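Local structure of aspartate aminotransferase (3NRA) at the interface of chains A and B. The protein catalyses pyridoxal-phosphate-dependent transamination as an aspartate aminotransferase, probably moving the amino group of L-aspartate to 2-oxoglutarate. Coordinates in Å, arbitrary orientation; residue numbers count along the deposited sequence, not the author numbering. Chains: chain A/B, aspartate aminotransferase.

Contact 1: the interface of chains A and B. Residues chain A 109, 112-113, 116, 136-138, 142, 261; chain B 77, 280-284.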
loop_
_atom_site.group_PDB
_atom_site.type_symbol
_atom_site.label_atom_id
_atom_site.label_comp_id
_atom_site.label_asym_id
_atom_site.label_seq_id
_atom_site.Cartn_x
_atom_site.Cartn_y
_atom_site.Cartn_z
ATOM N N PRO A 109 -1.381 4.379 -2.853
ATOM C CA PRO A 109 -1.594 4.635 -1.422
ATOM C C PRO A 109 -0.618 5.678 -0.855
ATOM O O PRO A 109 0.429 5.333 -0.256
ATOM C CB PRO A 109 -1.352 3.258 -0.781
ATOM C CG PRO A 109 -0.363 2.604 -1.708
ATOM C CD PRO A 109 -0.847 3.011 -3.075
ATOM N N GLN A 112 3.877 8.285 -0.736
ATOM C CA GLN A 112 4.822 7.223 -0.300
ATOM C C GLN A 112 4.647 5.971 -1.156
ATOM O O GLN A 112 5.607 5.431 -1.646
ATOM C CB GLN A 112 4.650 6.871 1.187
ATOM C CG GLN A 112 5.739 5.914 1.732
ATOM C CD GLN A 112 7.123 6.505 1.630
ATOM O OE1 GLN A 112 7.315 7.665 1.947
ATOM N NE2 GLN A 112 8.095 5.715 1.130
ATOM N N GLY A 113 3.400 5.562 -1.356
ATOM C CA GLY A 113 3.073 4.442 -2.219
ATOM C C GLY A 113 3.636 4.539 -3.615
ATOM O O GLY A 113 4.198 3.566 -4.132
ATOM N N PHE A 116 7.566 4.233 -3.395
ATOM C CA PHE A 116 7.959 2.803 -3.308
ATOM C C PHE A 116 7.953 2.113 -4.687
ATOM O O PHE A 116 8.919 1.444 -5.085
ATOM C CB PHE A 116 7.021 2.026 -2.358
ATOM C CG PHE A 116 7.411 0.572 -2.195
ATOM C CD1 PHE A 116 8.513 0.234 -1.465
ATOM C CD2 PHE A 116 6.722 -0.437 -2.870
ATOM C CE1 PHE A 116 8.916 -1.111 -1.335
ATOM C CE2 PHE A 116 7.120 -1.787 -2.770
ATOM C CZ PHE A 116 8.214 -2.120 -1.992
ATOM N N TYR A 136 14.400 13.503 1.595
ATOM C CA TYR A 136 13.347 12.693 2.244
ATOM C C TYR A 136 13.835 11.352 2.793
ATOM O O TYR A 136 14.667 10.676 2.176
ATOM C CB TYR A 136 12.224 12.463 1.207
ATOM C CG TYR A 136 10.986 11.792 1.720
ATOM C CD1 TYR A 136 10.084 12.486 2.500
ATOM C CD2 TYR A 136 10.654 10.506 1.321
ATOM C CE1 TYR A 136 8.912 11.899 2.958
ATOM C CE2 TYR A 136 9.478 9.895 1.761
ATOM C CZ TYR A 136 8.603 10.604 2.581
ATOM O OH TYR A 136 7.418 10.034 3.022
ATOM N N PHE A 137 13.264 10.939 3.918
ATOM C CA PHE A 137 13.836 9.853 4.752
ATOM C C PHE A 137 13.867 8.520 4.032
ATOM O O PHE A 137 14.763 7.730 4.248
ATOM C CB PHE A 137 13.059 9.718 6.108
ATOM C CG PHE A 137 11.832 8.813 6.036
ATOM C CD1 PHE A 137 10.635 9.278 5.476
ATOM C CD2 PHE A 137 11.902 7.486 6.453
ATOM C CE1 PHE A 137 9.518 8.445 5.386
ATOM C CE2 PHE A 137 10.787 6.635 6.349
ATOM C CZ PHE A 137 9.587 7.128 5.838
ATOM N N ALA A 138 12.885 8.298 3.152
ATOM C CA ALA A 138 12.717 7.033 2.458
ATOM C C ALA A 138 13.718 6.801 1.329
ATOM O O ALA A 138 13.905 5.662 0.905
ATOM C CB ALA A 138 11.253 6.904 1.894
ATOM N N LEU A 142 14.921 3.116 0.414
ATOM C CA LEU A 142 14.360 2.405 -0.735
ATOM C C LEU A 142 15.462 1.866 -1.663
ATOM O O LEU A 142 15.439 0.711 -2.028
ATOM C CB LEU A 142 13.406 3.292 -1.533
ATOM C CG LEU A 142 12.083 3.568 -0.850
ATOM C CD1 LEU A 142 11.389 4.807 -1.448
ATOM C CD2 LEU A 142 11.224 2.362 -0.939
ATOM N N ARG A 261 -5.036 8.634 2.433
ATOM C CA ARG A 261 -3.909 7.877 1.862
ATOM C C ARG A 261 -3.939 7.791 0.329
ATOM O O ARG A 261 -4.120 6.707 -0.257
ATOM C CB ARG A 261 -3.804 6.478 2.489
ATOM C CG ARG A 261 -2.422 5.816 2.303
ATOM C CD ARG A 261 -1.596 5.830 3.599
ATOM N NE ARG A 261 -1.353 7.190 4.012
ATOM C CZ ARG A 261 -0.377 7.969 3.558
ATOM N NH1 ARG A 261 0.575 7.496 2.742
ATOM N NH2 ARG A 261 -0.336 9.225 3.945
ATOM N N TYR B 77 3.136 3.741 12.335
ATOM C CA TYR B 77 3.215 2.980 11.055
ATOM C C TYR B 77 2.570 1.599 11.153
ATOM O O TYR B 77 1.890 1.172 10.234
ATOM C CB TYR B 77 4.672 2.817 10.563
ATOM C CG TYR B 77 5.442 4.102 10.353
ATOM C CD1 TYR B 77 4.925 5.137 9.597
ATOM C CD2 TYR B 77 6.722 4.268 10.906
ATOM C CE1 TYR B 77 5.638 6.313 9.395
ATOM C CE2 TYR B 77 7.440 5.451 10.723
ATOM C CZ TYR B 77 6.899 6.460 9.962
ATOM O OH TYR B 77 7.600 7.641 9.783
ATOM N N ALA B 280 6.633 1.415 6.573
ATOM C CA ALA B 280 6.995 2.794 6.599
ATOM C C ALA B 280 7.362 3.305 5.200
ATOM O O ALA B 280 6.898 4.370 4.812
ATOM C CB ALA B 280 8.173 3.048 7.624
ATOM N N ILE B 281 8.113 2.517 4.427
ATOM C CA ILE B 281 8.563 2.964 3.104
ATOM C C ILE B 281 7.708 2.449 1.934
ATOM O O ILE B 281 7.831 2.951 0.813
ATOM C CB ILE B 281 10.096 2.706 2.851
ATOM C CG1 ILE B 281 10.423 1.214 2.782
ATOM C CG2 ILE B 281 10.957 3.409 3.945
ATOM C CD1 ILE B 281 11.903 0.939 2.645
ATOM N N VAL B 282 6.800 1.505 2.205
ATOM C CA VAL B 282 5.864 1.018 1.190
ATOM C C VAL B 282 4.680 1.966 1.033
ATOM O O VAL B 282 4.279 2.282 -0.113
ATOM C CB VAL B 282 5.358 -0.438 1.507
ATOM C CG1 VAL B 282 4.202 -0.840 0.577
ATOM C CG2 VAL B 282 6.505 -1.428 1.371
ATOM N N SER B 283 4.065 2.360 2.156
ATOM C CA SER B 283 2.925 3.306 2.111
ATOM C C SER B 283 2.659 4.098 3.413
ATOM O O SER B 283 1.578 4.713 3.551
ATOM C CB SER B 283 1.652 2.550 1.710
ATOM O OG SER B 283 1.310 1.556 2.679
ATOM N N LEU B 284 3.658 4.143 4.320
ATOM C CA LEU B 284 3.539 4.728 5.694
ATOM C C LEU B 284 2.625 3.938 6.630
ATOM O O LEU B 284 3.074 3.436 7.643
ATOM C CB LEU B 284 3.131 6.214 5.678
ATOM C CG LEU B 284 3.991 7.217 4.916
ATOM C CD1 LEU B 284 3.353 8.597 4.976
ATOM C CD2 LEU B 284 5.425 7.264 5.467
HETATM O O HOH W 1 3.076 1.145 -2.624
#
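The C-terminal end of helix 269-282 of chain B, with the loop that follows it, is seated against the start of helix 110-120 of chain A in this fold-type I aminotransferase. Strand 105-108 runs through A:Pro109 into helix 110-120, whose start lies near the cofactor phosphate in this family. A:Gln112 carries the polar part of the contact. Its CG is anti to the backbone N (chi1 -172°) and the chain bends at chi2, so that the carboxamide turns towards B:Ile281. A:Gln112 NE2 gives a fairly straight hydrogen bond of 2.8 Å to the carbonyl O of B:Ile281; the acceptor lies close to the amide plane, whereas the donor sits above the carbonyl plane. The other end of the amide is held from its own chain, where the phenol OH of A:Tyr136 donates to A:Gln112 OE1 over 2.6 Å, nearly along the C=O axis. Gripped at both ends, the amide has its flip fixed. The aliphatic part of A:Gln112 crosses B:Leu284 at about a right angle, with CB 3.8 Å from the branch carbon CG. A:Arg261, which probably matches the family's phosphate-binding arginine, also crosses B:Leu284 at about a right angle, placing NH1 3.7 Å from CD1, while its bond from NH1 to the carbonyl O of B:Ser283 is weak. B:Ile281, with CG1 in the crowded position between N and the carbonyl carbon (chi1 67°), slides past A:Leu142 in the opposite direction and turns CG2 towards A:Phe137 and A:Ala138. Further along the helix, A:Phe116 has CG anti to its N (chi1 -178°) and runs beside B:Val282, pointing the same way. One water links the carbonyl O atoms of A:Gly113 and B:Val282. Methyl CG2 of B:Val282 lies over the rim of the A:Phe116 face, 3.6 Å from CE1.

Contact 2: the interface of chains A and B. Residues chain A 46-47, 49-50, 54, 258-259; chain B 68-70, 73-74, 289.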
loop_
_atom_site.group_PDB
_atom_site.type_symbol
_atom_site.label_atom_id
_atom_site.label_comp_id
_atom_site.label_asym_id
_atom_site.label_seq_id
_atom_site.Cartn_x
_atom_site.Cartn_y
_atom_site.Cartn_z
ATOM N N HIS A 46 4.828 16.243 12.022
ATOM C CA HIS A 46 3.952 16.238 10.853
ATOM C C HIS A 46 2.938 17.350 10.978
ATOM O O HIS A 46 2.904 18.037 11.970
ATOM C CB HIS A 46 3.258 14.885 10.710
ATOM C CG HIS A 46 2.389 14.533 11.872
ATOM N ND1 HIS A 46 1.060 14.896 11.944
ATOM C CD2 HIS A 46 2.664 13.892 13.019
ATOM C CE1 HIS A 46 0.551 14.465 13.080
ATOM N NE2 HIS A 46 1.505 13.860 13.756
ATOM N N GLY A 47 2.157 17.563 9.939
ATOM C CA GLY A 47 1.191 18.662 9.927
ATOM C C GLY A 47 -0.004 18.430 10.828
ATOM O O GLY A 47 -0.294 17.300 11.221
ATOM N N VAL A 49 -3.760 18.663 10.960
ATOM C CA VAL A 49 -4.950 18.799 10.106
ATOM C C VAL A 49 -6.224 19.195 10.869
ATOM O O VAL A 49 -7.314 19.205 10.272
ATOM C CB VAL A 49 -5.220 17.541 9.267
ATOM C CG1 VAL A 49 -3.930 17.077 8.588
ATOM C CG2 VAL A 49 -5.855 16.448 10.118
ATOM N N ASP A 50 -6.100 19.517 12.172
ATOM C CA ASP A 50 -7.163 20.237 12.906
ATOM C C ASP A 50 -6.991 21.748 12.715
ATOM O O ASP A 50 -7.983 22.492 12.593
ATOM C CB ASP A 50 -7.151 19.907 14.408
ATOM C CG ASP A 50 -7.224 18.409 14.691
ATOM O OD1 ASP A 50 -7.859 17.688 13.912
ATOM O OD2 ASP A 50 -6.635 17.963 15.695
ATOM N N PRO A 54 -8.781 19.299 6.192
ATOM C CA PRO A 54 -8.881 18.695 4.893
ATOM C C PRO A 54 -9.750 19.538 3.957
ATOM O O PRO A 54 -10.672 20.226 4.420
ATOM C CB PRO A 54 -9.562 17.350 5.201
ATOM C CG PRO A 54 -9.153 17.009 6.580
ATOM C CD PRO A 54 -9.049 18.308 7.285
ATOM N N SER A 258 -4.058 13.533 4.143
ATOM C CA SER A 258 -3.189 12.391 4.476
ATOM C C SER A 258 -3.957 11.177 4.990
ATOM O O SER A 258 -3.625 10.057 4.662
ATOM C CB SER A 258 -2.133 12.803 5.527
ATOM O OG SER A 258 -1.207 11.733 5.794
ATOM N N GLY A 259 -4.995 11.410 5.777
ATOM C CA GLY A 259 -5.779 10.306 6.343
ATOM C C GLY A 259 -6.520 9.435 5.334
ATOM O O GLY A 259 -6.854 8.292 5.643
ATOM N N SER B 68 -12.917 13.406 14.491
ATOM C CA SER B 68 -11.908 13.448 15.580
ATOM C C SER B 68 -10.581 14.089 15.129
ATOM O O SER B 68 -9.837 14.631 15.954
ATOM C CB SER B 68 -11.640 12.033 16.154
ATOM O OG SER B 68 -10.824 11.284 15.294
ATOM N N GLY B 69 -10.278 13.962 13.843
ATOM C CA GLY B 69 -9.306 14.800 13.178
ATOM C C GLY B 69 -7.922 14.159 13.119
ATOM O O GLY B 69 -7.778 12.954 12.805
ATOM N N GLY B 70 -6.915 14.948 13.472
ATOM C CA GLY B 70 -5.521 14.584 13.253
ATOM C C GLY B 70 -5.077 13.378 14.025
ATOM O O GLY B 70 -4.234 12.627 13.558
ATOM N N ALA B 73 -6.115 10.724 11.579
ATOM C CA ALA B 73 -5.482 10.855 10.271
ATOM C C ALA B 73 -4.061 10.351 10.302
ATOM O O ALA B 73 -3.593 9.782 9.308
ATOM C CB ALA B 73 -5.497 12.321 9.818
ATOM N N TYR B 74 -3.363 10.591 11.438
ATOM C CA TYR B 74 -1.996 10.108 11.638
ATOM C C TYR B 74 -1.928 9.045 12.760
ATOM O O TYR B 74 -2.521 9.210 13.841
ATOM C CB TYR B 74 -1.056 11.286 11.950
ATOM C CG TYR B 74 -0.795 12.177 10.747
ATOM C CD1 TYR B 74 -1.673 13.209 10.409
ATOM C CD2 TYR B 74 0.320 11.984 9.953
ATOM C CE1 TYR B 74 -1.429 14.025 9.279
ATOM C CE2 TYR B 74 0.573 12.771 8.865
ATOM C CZ TYR B 74 -0.292 13.807 8.533
ATOM O OH TYR B 74 -0.012 14.567 7.428
ATOM N N TYR B 289 -7.871 7.238 8.444
ATOM C CA TYR B 289 -9.309 7.303 8.634
ATOM C C TYR B 289 -9.946 5.932 8.497
ATOM O O TYR B 289 -10.839 5.577 9.282
ATOM C CB TYR B 289 -9.962 8.281 7.658
ATOM C CG TYR B 289 -9.563 9.757 7.849
ATOM C CD1 TYR B 289 -9.484 10.328 9.103
ATOM C CD2 TYR B 289 -9.321 10.573 6.756
ATOM C CE1 TYR B 289 -9.125 11.646 9.260
ATOM C CE2 TYR B 289 -8.987 11.912 6.911
ATOM C CZ TYR B 289 -8.868 12.430 8.149
ATOM O OH TYR B 289 -8.523 13.740 8.308
HETATM O O HOH W 2 -1.606 9.572 7.406
HETATM O O HOH W 3 -6.409 14.060 6.736
HETATM O O HOH W 4 2.344 16.140 7.328
#
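A chi1 of 61° puts the A:His46 imidazole in the crowded position between its backbone N and carbonyl carbon, while B:Tyr74 has CG anti to its carbonyl carbon (chi1 -71°); the two side chains thus reach towards each other tip to tip and their rings overlap. The rings stack with centroids 4.0 Å apart and planes inclined by 22°. ND1 of A:His46 stands over the centre of the phenol ring, whereas CD2 of B:Tyr74 falls towards the rim of the imidazole. The imidazole is steadied from its own chain, where A:His46 ND1 donates to a lone pair of the A:Gly47 carbonyl O, 2.9 Å away and tilted out of the ring plane. At the far end of the phenol, B:Tyr74 OH meets CB of A:Ser258 and contacts a water at 2.8 Å that also binds the backbone N of A:Gly47. A second water joins OG of A:Ser258, at 2.7 Å, to the carbonyl O of B:Ala73, and lies on the opposite side of the B:Tyr74 ring from the histidine. A:Val49 flanks the tyrosine, with CG1 towards ring carbon CE1 of B:Tyr74 and CG2 against the CA of B:Gly70. Next to it, OD1 of the A:Asp50 carboxylate accepts from the N of B:Gly70 at 2.9 Å, approached from above the carboxylate plane; it thereby caps the first turn of helix 70-73 from the other subunit. B:Tyr289 grips A:Gly259 twice: its N donates to the glycine O at 3.2 Å, nearly straight, and its ring takes the glycine CA over one face, 3.9 Å from the centroid. A third water ties its OH to the A:Gly259 N. In relatives, a tyrosine from the partner subunit reaches the cofactor phosphate. B:Tyr74 probably fills that place, so the site would help to complete the active site of chain A.

The C-alpha centres of contact 1 and contact 2 lie about 17 Å apart, in one continuous two-fold interface, and each recurs with the chains exchanged. On chain A they are joined by the segment that begins with 3-10 helix 258-260 in contact 2 and passes to A:Arg261 in contact 1. On chain B the loop holding B:Tyr74 and B:Tyr77 serves both, as does the stretch from the end of helix 269-282 to helix 288-291. Since this chain A segment follows cofactor-bearing Lys253 closely, dimer assembly is probably coupled to shaping the active site, as in related aminotransferases.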